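Local coordinates for ankyrin-repeat protein (Cryptosporidium parvum, PDB 2W4S) that probably binds RNA through an all-helical domain of the kind found in PHAX, a transport factor for snRNA and snoRNA, at residues Glu24-Val29 with Gly67-Leu72; Thr5-Val10 with Ile33-Ser38; Glu43-Val48 with Lys63-Val68. All coordinates share one frame; numbering follows the deposited sequence.

How the contacts relate
From the N terminus, helix 6-18 leads through a short connection, not modelled at 20-22, into the long helix 24-50. Contact 2 closes this first loop by setting 5-10 against 33-38. Contact 1 opens inside that loop, at 24-29, and ends beyond it at 67-72, so the two cross; they touch where V29 CG1 lies 3.6 Å from S38 OG. Contact 3 follows contact 2 in series and closes the 51-64 loop, joining 43-48 to 63-68 within the span of contact 1 and sharing G67 and V68 with it. Helix 24-50 runs through all three, tied to helix 6-18 by contact 2 and to helix 65-78 by contacts 1 and 3.

Contact 1 of 3, residues Glu24-Val29 with Gly67-Leu72; sequences EFIARV and GVFCYL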
loop_
_atom_site.group_PDB
_atom_site.type_symbol
_atom_site.label_atom_id
_atom_site.label_comp_id
_atom_site.label_asym_id
_atom_site.label_seq_id
_atom_site.Cartn_x
_atom_site.Cartn_y
_atom_site.Cartn_z
ATOM N N GLU C 24 10.643 -10.156 8.196
ATOM C CA GLU C 24 10.090 -11.193 9.084
ATOM C C GLU C 24 9.009 -10.712 10.041
ATOM O O GLU C 24 7.998 -11.397 10.198
ATOM C CB GLU C 24 11.155 -12.051 9.770
ATOM C CG GLU C 24 11.173 -13.504 9.219
ATOM C CD GLU C 24 10.051 -14.427 9.801
ATOM O OE1 GLU C 24 9.115 -14.826 9.060
ATOM O OE2 GLU C 24 10.115 -14.783 11.005
ATOM N N PHE C 25 9.163 -9.528 10.631
ATOM C CA PHE C 25 8.083 -9.010 11.478
ATOM C C PHE C 25 6.768 -8.833 10.710
ATOM O O PHE C 25 5.695 -9.146 11.220
ATOM C CB PHE C 25 8.477 -7.726 12.242
ATOM C CG PHE C 25 7.288 -6.977 12.802
ATOM C CD1 PHE C 25 6.646 -7.393 13.963
ATOM C CD2 PHE C 25 6.803 -5.850 12.150
ATOM C CE1 PHE C 25 5.537 -6.681 14.450
ATOM C CE2 PHE C 25 5.714 -5.151 12.630
ATOM C CZ PHE C 25 5.079 -5.565 13.771
ATOM N N ILE C 26 6.838 -8.352 9.481
ATOM C CA ILE C 26 5.620 -8.225 8.698
ATOM C C ILE C 26 5.160 -9.597 8.176
ATOM O O ILE C 26 3.964 -9.878 8.158
ATOM C CB ILE C 26 5.776 -7.145 7.582
ATOM C CG1 ILE C 26 6.064 -5.782 8.218
ATOM C CG2 ILE C 26 4.569 -7.096 6.665
ATOM C CD1 ILE C 26 4.892 -5.151 8.964
ATOM N N ALA C 27 6.100 -10.453 7.771
ATOM C CA ALA C 27 5.776 -11.861 7.462
ATOM C C ALA C 27 4.969 -12.563 8.586
ATOM O O ALA C 27 4.008 -13.285 8.323
ATOM C CB ALA C 27 7.042 -12.642 7.154
ATOM N N ARG C 28 5.356 -12.338 9.837
ATOM C CA ARG C 28 4.626 -12.927 10.954
ATOM C C ARG C 28 3.207 -12.355 11.104
ATOM O O ARG C 28 2.278 -13.098 11.406
ATOM C CB ARG C 28 5.465 -12.911 12.246
ATOM C CG ARG C 28 6.713 -13.847 12.139
ATOM C CD ARG C 28 7.592 -13.936 13.389
ATOM N NE ARG C 28 7.948 -12.628 13.935
ATOM C CZ ARG C 28 9.103 -11.985 13.739
ATOM N NH1 ARG C 28 10.064 -12.509 12.995
ATOM N NH2 ARG C 28 9.294 -10.785 14.284
ATOM N N VAL C 29 3.012 -11.067 10.835
ATOM C CA VAL C 29 1.646 -10.505 10.856
ATOM C C VAL C 29 0.747 -11.133 9.788
ATOM O O VAL C 29 -0.384 -11.538 10.080
ATOM C CB VAL C 29 1.641 -8.979 10.684
ATOM C CG1 VAL C 29 0.202 -8.441 10.634
ATOM C CG2 VAL C 29 2.429 -8.307 11.802
ATOM N N GLY C 67 5.519 2.940 13.748
ATOM C CA GLY C 67 4.996 2.975 15.101
ATOM C C GLY C 67 3.479 2.972 15.151
ATOM O O GLY C 67 2.886 2.342 16.045
ATOM N N VAL C 68 2.849 3.667 14.192
ATOM C CA VAL C 68 1.387 3.723 14.112
ATOM C C VAL C 68 0.826 2.312 13.892
ATOM O O VAL C 68 -0.075 1.869 14.610
ATOM C CB VAL C 68 0.882 4.701 13.009
ATOM C CG1 VAL C 68 -0.627 4.526 12.775
ATOM C CG2 VAL C 68 1.185 6.172 13.379
ATOM N N PHE C 69 1.389 1.610 12.912
ATOM C CA PHE C 69 1.015 0.237 12.556
ATOM C C PHE C 69 1.148 -0.702 13.766
ATOM O O PHE C 69 0.300 -1.572 13.977
ATOM C CB PHE C 69 1.902 -0.199 11.376
ATOM C CG PHE C 69 1.581 -1.556 10.802
ATOM C CD1 PHE C 69 0.666 -1.684 9.755
ATOM C CD2 PHE C 69 2.229 -2.703 11.275
ATOM C CE1 PHE C 69 0.391 -2.934 9.199
ATOM C CE2 PHE C 69 1.950 -3.969 10.732
ATOM C CZ PHE C 69 1.032 -4.082 9.683
ATOM N N CYS C 70 2.176 -0.508 14.586
ATOM C CA CYS C 70 2.338 -1.322 15.799
ATOM C C CYS C 70 1.306 -1.026 16.889
ATOM O O CYS C 70 0.849 -1.926 17.580
ATOM C CB CYS C 70 3.752 -1.203 16.379
ATOM S SG CYS C 70 4.989 -1.879 15.271
ATOM N N TYR C 71 0.974 0.244 17.054
ATOM C CA TYR C 71 -0.112 0.659 17.942
ATOM C C TYR C 71 -1.457 0.081 17.463
ATOM O O TYR C 71 -2.258 -0.360 18.251
ATOM C CB TYR C 71 -0.160 2.205 17.983
ATOM C CG TYR C 71 -1.506 2.758 18.334
ATOM C CD1 TYR C 71 -1.932 2.772 19.646
ATOM C CD2 TYR C 71 -2.363 3.232 17.356
ATOM C CE1 TYR C 71 -3.180 3.237 19.996
ATOM C CE2 TYR C 71 -3.607 3.716 17.693
ATOM C CZ TYR C 71 -4.010 3.711 19.027
ATOM O OH TYR C 71 -5.245 4.177 19.414
ATOM N N LEU C 72 -1.697 0.094 16.158
ATOM C CA LEU C 72 -2.926 -0.453 15.578
ATOM C C LEU C 72 -3.042 -1.971 15.720
ATOM O O LEU C 72 -4.126 -2.509 15.890
ATOM C CB LEU C 72 -2.961 -0.085 14.115
ATOM C CG LEU C 72 -3.969 0.950 13.637
ATOM C CD1 LEU C 72 -4.531 1.791 14.772
ATOM C CD2 LEU C 72 -3.391 1.790 12.473
#
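I26 and F69 make the closest approach here: the methyl CD1 of I26 lies 3.6 Å from CE2 of F69, with CZ next nearest, and meets the ring obliquely. Two more side chains of 24-29 reach the same ring atom from its rim. F25 CE2 is 4.4 Å away and V29 CG2 4.5 Å, both near the plane of the F69 ring, so its CE2 corner points in among three apolar groups. The F69 ring is carried there with CG anti to the backbone N (chi1 -175°). C70 adds a sulfur-aromatic contact, its SG 4.0 Å from CZ of F25 and slanted to that ring. Within the first helix, V29 CG2 lies over one face of the F25 ring, offset toward the rim, and so lies loosely against both phenylalanines.

One turn apart on the same helix, R28 NH1 donates to E24 OE2 at 3.0 Å in a salt bridge. The carboxylate oxygen lies in the guanidinium plane but is itself met from above its own plane. The E24 carboxylate has a second basic partner, K31, at OE1, while R28 NH2 bonds to I90 O, linking this polar side to helix 84-91.

The short helical segments run 13.2 Å apart at an angle of 30°, a spacing bridged mainly by F25, I26 and F69, with no hydrogen bond between the segments. L11, I14 and L18 of helix 6-18 pack on I26, L41 of helix 24-50 packs on F69, and I90 of helix 84-91 reaches F25 and V29, placing the contact in the core where all four helices converge.

Contact 2 of 3, residues Thr5-Val10 with Ile33-Ser38; sequences TMESIV and IGSQRS
E7 and V10 close around S35 in a partly buried helix-to-helix contact, where the start of helix 6-18 meets the middle of helix 24-50. The short axes pass 9.8 Å apart at 48°, and the CA atoms of E7 and S35 come within 5.8 Å, consistent with the small S35 side chain. V10 CG2 lies 3.7 Å from S35 CB, while its other methyl, CG1, rests against the same carbon and S35 O. E7 touches with its chain rather than its carboxylate: CG packs 3.9 Å from S35 CB. With OG between its own backbone N and carbonyl carbon (chi1 62°), S35 sets the hydroxyl beside E7 CG. Within 33-38, S38 OG donates to G34 O at 3.0 Å from above the carbonyl plane, and S38 N bonds to the same oxygen. At phi 86°, G34 avoids the clash a CB would make with I33 O; the helix kinks where S35 N and Q36 N lack bonds to the turn before. Nearby, M6 packs on M6 of the second subunit and I9 on its Q36. No hydrogen bond joins the two segments, so the fit rests on the shape of S35 between E7 and V10, with no directional bond fixing the register.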
loop_
_atom_site.group_PDB
_atom_site.type_symbol
_atom_site.label_atom_id
_atom_site.label_comp_id
_atom_site.label_asym_id
_atom_site.label_seq_id
_atom_site.Cartn_x
_atom_site.Cartn_y
_atom_site.Cartn_z
ATOM N N THR C 5 1.506 -15.828 -3.193
ATOM C CA THR C 5 2.242 -15.052 -4.166
ATOM C C THR C 5 1.635 -13.661 -4.068
ATOM O O THR C 5 2.334 -12.662 -4.203
ATOM C CB THR C 5 2.248 -15.693 -5.585
ATOM O OG1 THR C 5 3.185 -14.997 -6.423
ATOM C CG2 THR C 5 0.858 -15.715 -6.223
ATOM N N MET C 6 0.335 -13.637 -3.764
ATOM C CA MET C 6 -0.386 -12.449 -3.327
ATOM C C MET C 6 0.110 -12.027 -1.951
ATOM O O MET C 6 -0.020 -10.866 -1.560
ATOM C CB MET C 6 -1.896 -12.729 -3.274
ATOM C CG MET C 6 -2.785 -11.577 -2.737
ATOM S SD MET C 6 -2.366 -9.942 -3.399
ATOM C CE MET C 6 -3.982 -9.264 -3.771
ATOM N N GLU C 7 0.681 -12.969 -1.214
ATOM C CA GLU C 7 1.183 -12.646 0.102
ATOM C C GLU C 7 2.588 -12.078 0.043
ATOM O O GLU C 7 2.917 -11.226 0.857
ATOM C CB GLU C 7 1.072 -13.832 1.059
ATOM C CG GLU C 7 -0.378 -14.176 1.422
ATOM C CD GLU C 7 -0.475 -15.373 2.341
ATOM O OE1 GLU C 7 0.346 -16.306 2.162
ATOM O OE2 GLU C 7 -1.366 -15.389 3.238
ATOM N N SER C 8 3.400 -12.531 -0.913
ATOM C CA SER C 8 4.701 -11.907 -1.176
ATOM C C SER C 8 4.507 -10.428 -1.506
ATOM O O SER C 8 5.264 -9.564 -1.055
ATOM C CB SER C 8 5.407 -12.565 -2.371
ATOM O OG SER C 8 5.546 -13.952 -2.183
ATOM N N ILE C 9 3.480 -10.160 -2.297
ATOM C CA ILE C 9 3.196 -8.831 -2.787
ATOM C C ILE C 9 2.666 -7.943 -1.679
ATOM O O ILE C 9 3.118 -6.807 -1.516
ATOM C CB ILE C 9 2.257 -8.915 -3.998
ATOM C CG1 ILE C 9 3.004 -9.609 -5.143
ATOM C CG2 ILE C 9 1.805 -7.543 -4.428
ATOM C CD1 ILE C 9 2.145 -10.425 -6.027
ATOM N N VAL C 10 1.732 -8.466 -0.893
ATOM C CA VAL C 10 1.228 -7.719 0.251
ATOM C C VAL C 10 2.397 -7.430 1.204
ATOM O O VAL C 10 2.585 -6.289 1.635
ATOM C CB VAL C 10 0.048 -8.457 0.913
ATOM C CG1 VAL C 10 -0.437 -7.738 2.158
ATOM C CG2 VAL C 10 -1.095 -8.572 -0.087
ATOM N N ILE C 33 -2.703 -12.914 10.714
ATOM C CA ILE C 33 -4.046 -12.387 10.370
ATOM C C ILE C 33 -4.459 -12.497 8.888
ATOM O O ILE C 33 -5.596 -12.159 8.563
ATOM C CB ILE C 33 -4.279 -10.950 10.903
ATOM C CG1 ILE C 33 -3.371 -9.928 10.182
ATOM C CG2 ILE C 33 -4.074 -10.906 12.428
ATOM C CD1 ILE C 33 -3.340 -8.551 10.838
ATOM N N GLY C 34 -3.568 -12.980 8.012
ATOM C CA GLY C 34 -3.855 -13.038 6.562
ATOM C C GLY C 34 -3.528 -11.739 5.803
ATOM O O GLY C 34 -3.467 -10.655 6.405
ATOM N N SER C 35 -3.311 -11.828 4.491
ATOM C CA SER C 35 -2.909 -10.645 3.719
ATOM C C SER C 35 -4.022 -9.607 3.634
ATOM O O SER C 35 -3.760 -8.406 3.585
ATOM C CB SER C 35 -2.379 -11.008 2.325
ATOM O OG SER C 35 -3.364 -11.643 1.556
ATOM N N GLN C 36 -5.256 -10.095 3.657
ATOM C CA GLN C 36 -6.429 -9.252 3.703
ATOM C C GLN C 36 -6.449 -8.321 4.924
ATOM O O GLN C 36 -6.523 -7.115 4.753
ATOM C CB GLN C 36 -7.684 -10.114 3.627
ATOM C CG GLN C 36 -8.913 -9.412 3.097
ATOM C CD GLN C 36 -9.929 -10.395 2.540
ATOM O OE1 GLN C 36 -9.736 -10.970 1.464
ATOM N NE2 GLN C 36 -11.020 -10.592 3.271
ATOM N N ARG C 37 -6.364 -8.841 6.147
ATOM C CA ARG C 37 -6.440 -7.964 7.341
ATOM C C ARG C 37 -5.175 -7.107 7.511
ATOM O O ARG C 37 -5.249 -5.968 7.981
ATOM C CB ARG C 37 -6.786 -8.763 8.627
ATOM C CG ARG C 37 -8.194 -9.423 8.606
ATOM C CD ARG C 37 -8.381 -10.443 9.733
ATOM N NE ARG C 37 -9.136 -9.928 10.887
ATOM C CZ ARG C 37 -10.370 -10.333 11.221
ATOM N NH1 ARG C 37 -10.995 -11.271 10.500
ATOM N NH2 ARG C 37 -10.986 -9.810 12.282
ATOM N N SER C 38 -4.028 -7.663 7.117
ATOM C CA SER C 38 -2.760 -6.938 7.038
ATOM C C SER C 38 -2.842 -5.645 6.192
ATOM O O SER C 38 -2.397 -4.578 6.631
ATOM C CB SER C 38 -1.696 -7.847 6.464
ATOM O OG SER C 38 -1.358 -8.839 7.399
#

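Contact 3 of 3, residues Glu43-Val48 with Lys63-Val68; sequences ENAMKV and KTIGGV
A45, M46 and V48 meet I65 and V68 through aliphatic side-chain carbons and A45 CA, so neither a ring nor any other flat group presents a face or an edge across the contact. Two consecutive helices of the all-helical PHAX-type RNA-binding domain, joined by the long loop 51-64, pack here: the C-terminal part of helix 24-50 against the first turn of helix 65-78. T64 is the N-cap of the second helix, its OG1 accepting from G67 N at 3.1 Å with an N-H...O angle of 158°, and this bond ties down the turn that carries I65 and V68.

I65 extends across the helix surface with CG1 anti to the backbone N (chi1 176°). CG1 lies 4.1 Å from A45 CB, and the terminal CD1 goes on to M46 CG at 3.9 Å. M46 takes part with the base of its side chain, although its CB points away from the other segment; beyond, the thioether chain bends, and M46 packs on Y42 of the second subunit. V48 flanks the other end, CG1 to CG1 with V68 at 4.0 Å, and also touches L54 of the connecting loop.

On the same helix, E43 OE2 has a long salt bridge to K47 NZ, 3.7 Å, and a hydrogen bond with T16 OG1 of the second subunit, so this helix serves the fold on one flank and the dimer on another. Consistent with the small A45 side chain, the A45 and V68 CA atoms are 5.8 Å apart; V68 CG1 lies 3.9 Å from A45 CB and rests on the backbone, 3.7 Å from A45 CA.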
loop_
_atom_site.group_PDB
_atom_site.type_symbol
_atom_site.label_atom_id
_atom_site.label_comp_id
_atom_site.label_asym_id
_atom_site.label_seq_id
_atom_site.Cartn_x
_atom_site.Cartn_y
_atom_site.Cartn_z
ATOM N N GLU C 43 -3.449 0.306 5.458
ATOM C CA GLU C 43 -4.353 1.374 5.064
ATOM C C GLU C 43 -4.753 2.272 6.219
ATOM O O GLU C 43 -4.728 3.515 6.076
ATOM C CB GLU C 43 -5.617 0.821 4.432
ATOM C CG GLU C 43 -6.516 1.947 4.021
ATOM C CD GLU C 43 -7.915 1.513 3.696
ATOM O OE1 GLU C 43 -8.330 0.391 4.101
ATOM O OE2 GLU C 43 -8.601 2.320 3.022
ATOM N N ASN C 44 -5.133 1.652 7.344
ATOM C CA ASN C 44 -5.570 2.386 8.528
ATOM C C ASN C 44 -4.469 3.232 9.098
ATOM O O ASN C 44 -4.725 4.349 9.523
ATOM C CB ASN C 44 -6.136 1.447 9.588
ATOM C CG ASN C 44 -7.514 0.917 9.217
ATOM O OD1 ASN C 44 -8.312 1.620 8.591
ATOM N ND2 ASN C 44 -7.790 -0.343 9.564
ATOM N N ALA C 45 -3.246 2.701 9.085
ATOM C CA ALA C 45 -2.034 3.432 9.492
ATOM C C ALA C 45 -1.831 4.624 8.592
ATOM O O ALA C 45 -1.459 5.702 9.064
ATOM C CB ALA C 45 -0.802 2.538 9.441
ATOM N N MET C 46 -2.069 4.424 7.291
ATOM C CA MET C 46 -2.000 5.528 6.309
ATOM C C MET C 46 -3.056 6.588 6.565
ATOM O O MET C 46 -2.752 7.764 6.455
ATOM C CB MET C 46 -2.067 5.018 4.870
ATOM C CG MET C 46 -0.723 4.526 4.309
ATOM S SD MET C 46 -0.695 4.097 2.535
ATOM C CE MET C 46 -1.969 2.808 2.446
ATOM N N LYS C 47 -4.279 6.182 6.934
ATOM C CA LYS C 47 -5.377 7.155 7.216
ATOM C C LYS C 47 -5.054 8.036 8.398
ATOM O O LYS C 47 -5.251 9.271 8.348
ATOM C CB LYS C 47 -6.714 6.469 7.474
ATOM C CG LYS C 47 -7.288 5.842 6.249
ATOM C CD LYS C 47 -8.687 5.355 6.457
ATOM C CE LYS C 47 -9.167 4.755 5.137
ATOM N NZ LYS C 47 -10.636 4.564 5.094
ATOM N N VAL C 48 -4.529 7.395 9.437
ATOM C CA VAL C 48 -3.995 8.076 10.606
ATOM C C VAL C 48 -2.882 9.046 10.218
ATOM O O VAL C 48 -2.854 10.181 10.705
ATOM C CB VAL C 48 -3.473 7.068 11.702
ATOM C CG1 VAL C 48 -2.822 7.824 12.834
ATOM C CG2 VAL C 48 -4.599 6.225 12.247
ATOM N N LYS C 63 4.838 9.769 15.816
ATOM C CA LYS C 63 5.258 8.406 15.620
ATOM C C LYS C 63 5.549 8.253 14.134
ATOM O O LYS C 63 4.835 8.817 13.300
ATOM C CB LYS C 63 4.108 7.478 15.966
ATOM C CG LYS C 63 3.876 7.196 17.438
ATOM C CD LYS C 63 2.553 6.488 17.564
ATOM C CE LYS C 63 2.560 5.455 18.622
ATOM N NZ LYS C 63 2.560 5.997 19.996
ATOM N N THR C 64 6.579 7.497 13.784
ATOM C CA THR C 64 6.749 7.066 12.393
ATOM C C THR C 64 5.531 6.202 12.039
ATOM O O THR C 64 4.796 5.772 12.931
ATOM C CB THR C 64 8.024 6.205 12.234
ATOM O OG1 THR C 64 7.777 4.891 12.747
ATOM C CG2 THR C 64 9.219 6.836 12.987
ATOM N N ILE C 65 5.311 5.937 10.762
ATOM C CA ILE C 65 4.174 5.129 10.341
ATOM C C ILE C 65 4.373 3.666 10.772
ATOM O O ILE C 65 3.400 2.930 11.019
ATOM C CB ILE C 65 3.870 5.312 8.811
ATOM C CG1 ILE C 65 2.730 4.394 8.345
ATOM C CG2 ILE C 65 5.134 5.135 7.966
ATOM C CD1 ILE C 65 2.158 4.781 6.953
ATOM N N GLY C 66 5.625 3.247 10.909
ATOM C CA GLY C 66 5.905 1.960 11.546
ATOM C C GLY C 66 5.330 1.880 12.967
ATOM O O GLY C 66 4.711 0.879 13.346
ATOM N N GLY C 67 5.519 2.940 13.748
ATOM C CA GLY C 67 4.996 2.975 15.101
ATOM C C GLY C 67 3.479 2.972 15.151
ATOM O O GLY C 67 2.886 2.342 16.045
ATOM N N VAL C 68 2.849 3.667 14.192
ATOM C CA VAL C 68 1.387 3.723 14.112
ATOM C C VAL C 68 0.826 2.312 13.892
ATOM O O VAL C 68 -0.075 1.869 14.610
ATOM C CB VAL C 68 0.882 4.701 13.009
ATOM C CG1 VAL C 68 -0.627 4.526 12.775
ATOM C CG2 VAL C 68 1.185 6.172 13.379
#